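Local coordinates for protein 11R-lipoxygenase (Gersemia fruticosa, PDB 3VF1) that probably catalyses the insertion of molecular oxygen into polyunsaturated fatty acids as a calcium-dependent, non-heme iron dioxygenase, at residues Ile139-Lys144 against Glu152-Glu157. Numbering follows the deposited sequence.
Sequences ILPNSK and EQRTKE
A buried side-chain to main-chain hydrogen-bond contact joins Arg154 of helix 148-164 to the carbonyl of Ile139, with Pro141 packed over the guanidinium, within the connection that leads from strand 130-134 of the PLAT beta sandwich toward the catalytic domain. The guanidinium meets the peptide end-on, both terminal nitrogens converging on one acceptor that stays close to the guanidinium plane. NH2 of Arg154 lies 2.8 Å from Ile139 O, in the carbonyl plane, with an N-H...O angle of 153°. NH1 of Arg154 makes the longer, more bent bond to Ile139 O, at 3.1 Å and 138°, and comes from above the carbonyl plane. Over one guanidinium face sits Pro141, its CA 3.7 Å above the plane, while its CD approaches Arg154 NH2 to 3.6 Å. The CG2 methyl of Ile139 lies 3.9 Å from Arg154 NH1, a van der Waals contact beside the bonded carbonyl. A bend at chi3 (-57°) turns the end of the arginine chain toward this carbonyl.

Leu140 to Ser143 form a type I beta turn, closed by Ser143 N to Leu140 O at 3.1 Å, with Pro141 at its second position. Replacing Arg154 with a leucine would probably leave Ile139 O without both donors and Glu526, on helix 525-538, without its salt-bridge mate, Arg154 NE. Asn146 OD1 takes a further bond from Arg154 NH1, and Ile139 also hydrogen-bonds through its backbone with Val414.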
loop_
_atom_site.group_PDB
_atom_site.type_symbol
_atom_site.label_atom_id
_atom_site.label_comp_id
_atom_site.label_asym_id
_atom_site.label_seq_id
_atom_site.Cartn_x
_atom_site.Cartn_y
_atom_site.Cartn_z
ATOM N N ILE A 139 -19.680 -15.404 12.443
ATOM C CA ILE A 139 -19.696 -16.585 13.300
ATOM C C ILE A 139 -18.357 -17.315 13.297
ATOM O O ILE A 139 -17.880 -17.754 12.251
ATOM C CB ILE A 139 -20.789 -17.573 12.846
ATOM C CG1 ILE A 139 -22.156 -16.888 12.844
ATOM C CG2 ILE A 139 -20.806 -18.801 13.745
ATOM C CD1 ILE A 139 -23.245 -17.702 12.184
ATOM N N LEU A 140 -17.758 -17.444 14.476
ATOM C CA LEU A 140 -16.529 -18.213 14.634
ATOM C C LEU A 140 -16.828 -19.702 14.512
ATOM O O LEU A 140 -17.935 -20.142 14.822
ATOM C CB LEU A 140 -15.898 -17.922 15.996
ATOM C CG LEU A 140 -15.452 -16.479 16.229
ATOM C CD1 LEU A 140 -15.087 -16.254 17.687
ATOM C CD2 LEU A 140 -14.278 -16.147 15.326
ATOM N N PRO A 141 -15.841 -20.491 14.062
ATOM C CA PRO A 141 -16.048 -21.937 13.930
ATOM C C PRO A 141 -16.259 -22.604 15.285
ATOM O O PRO A 141 -17.009 -23.574 15.387
ATOM C CB PRO A 141 -14.747 -22.421 13.287
ATOM C CG PRO A 141 -13.733 -21.401 13.664
ATOM C CD PRO A 141 -14.466 -20.096 13.711
ATOM N N ASN A 142 -15.601 -22.079 16.314
ATOM C CA ASN A 142 -15.741 -22.609 17.666
ATOM C C ASN A 142 -16.842 -21.896 18.448
ATOM O O ASN A 142 -16.839 -21.894 19.678
ATOM C CB ASN A 142 -14.415 -22.500 18.421
ATOM C CG ASN A 142 -13.912 -21.072 18.515
ATOM O OD1 ASN A 142 -14.168 -20.253 17.635
ATOM N ND2 ASN A 142 -13.191 -20.769 19.586
ATOM N N SER A 143 -17.782 -21.289 17.731
ATOM C CA SER A 143 -18.885 -20.581 18.367
ATOM C C SER A 143 -20.017 -21.545 18.702
ATOM O O SER A 143 -19.915 -22.744 18.452
ATOM C CB SER A 143 -19.404 -19.474 17.447
ATOM O OG SER A 143 -20.540 -18.836 18.003
ATOM N N LYS A 144 -21.099 -21.005 19.255
ATOM C CA LYS A 144 -22.309 -21.780 19.527
ATOM C C LYS A 144 -23.314 -21.626 18.384
ATOM O O LYS A 144 -24.210 -22.453 18.219
ATOM C CB LYS A 144 -22.955 -21.352 20.853
ATOM C CG LYS A 144 -22.865 -19.863 21.156
ATOM C CD LYS A 144 -21.603 -19.535 21.949
ATOM C CE LYS A 144 -21.396 -18.035 22.095
ATOM N NZ LYS A 144 -20.972 -17.380 20.822
ATOM N N GLU A 152 -20.726 -27.135 8.010
ATOM C CA GLU A 152 -20.431 -27.967 6.848
ATOM C C GLU A 152 -20.153 -27.114 5.617
ATOM O O GLU A 152 -19.357 -27.493 4.758
ATOM C CB GLU A 152 -21.585 -28.931 6.568
ATOM C CG GLU A 152 -21.710 -30.055 7.585
ATOM C CD GLU A 152 -22.782 -31.064 7.217
ATOM O OE1 GLU A 152 -23.507 -30.832 6.226
ATOM O OE2 GLU A 152 -22.895 -32.091 7.921
ATOM N N GLN A 153 -20.807 -25.960 5.537
ATOM C CA GLN A 153 -20.645 -25.072 4.395
ATOM C C GLN A 153 -19.281 -24.383 4.408
ATOM O O GLN A 153 -18.557 -24.406 3.413
ATOM C CB GLN A 153 -21.758 -24.023 4.376
ATOM C CG GLN A 153 -21.687 -23.075 3.189
ATOM C CD GLN A 153 -21.639 -23.807 1.862
ATOM O OE1 GLN A 153 -20.739 -23.586 1.052
ATOM N NE2 GLN A 153 -22.610 -24.683 1.632
ATOM N N ARG A 154 -18.937 -23.777 5.541
ATOM C CA ARG A 154 -17.688 -23.031 5.661
ATOM C C ARG A 154 -16.473 -23.892 5.346
ATOM O O ARG A 154 -15.451 -23.389 4.882
ATOM C CB ARG A 154 -17.559 -22.426 7.062
ATOM C CG ARG A 154 -17.436 -23.443 8.182
ATOM C CD ARG A 154 -17.757 -22.805 9.525
ATOM N NE ARG A 154 -16.907 -21.649 9.796
ATOM C CZ ARG A 154 -17.244 -20.628 10.580
ATOM N NH1 ARG A 154 -18.426 -20.596 11.181
ATOM N NH2 ARG A 154 -16.396 -19.625 10.757
ATOM N N THR A 155 -16.585 -25.192 5.595
ATOM C CA THR A 155 -15.500 -26.117 5.302
ATOM C C THR A 155 -15.375 -26.314 3.794
ATOM O O THR A 155 -14.274 -26.442 3.260
ATOM C CB THR A 155 -15.730 -27.482 5.971
ATOM O OG1 THR A 155 -15.857 -27.309 7.389
ATOM C CG2 THR A 155 -14.572 -28.425 5.684
ATOM N N LYS A 156 -16.516 -26.330 3.114
ATOM C CA LYS A 156 -16.550 -26.498 1.667
ATOM C C LYS A 156 -16.080 -25.230 0.961
ATOM O O LYS A 156 -15.321 -25.291 -0.004
ATOM C CB LYS A 156 -17.967 -26.854 1.214
ATOM C CG LYS A 156 -18.154 -26.888 -0.295
ATOM C CD LYS A 156 -19.589 -27.238 -0.661
ATOM C CE LYS A 156 -19.846 -27.069 -2.151
ATOM N NZ LYS A 156 -18.974 -27.944 -2.984
ATOM N N GLU A 157 -16.540 -24.082 1.449
ATOM C CA GLU A 157 -16.173 -22.796 0.871
ATOM C C GLU A 157 -14.657 -22.643 0.834
ATOM O O GLU A 157 -14.068 -22.399 -0.220
ATOM C CB GLU A 157 -16.786 -21.661 1.691
ATOM C CG GLU A 157 -16.668 -20.290 1.048
ATOM C CD GLU A 157 -17.115 -19.174 1.976
ATOM O OE1 GLU A 157 -17.045 -19.366 3.209
ATOM O OE2 GLU A 157 -17.535 -18.107 1.477
#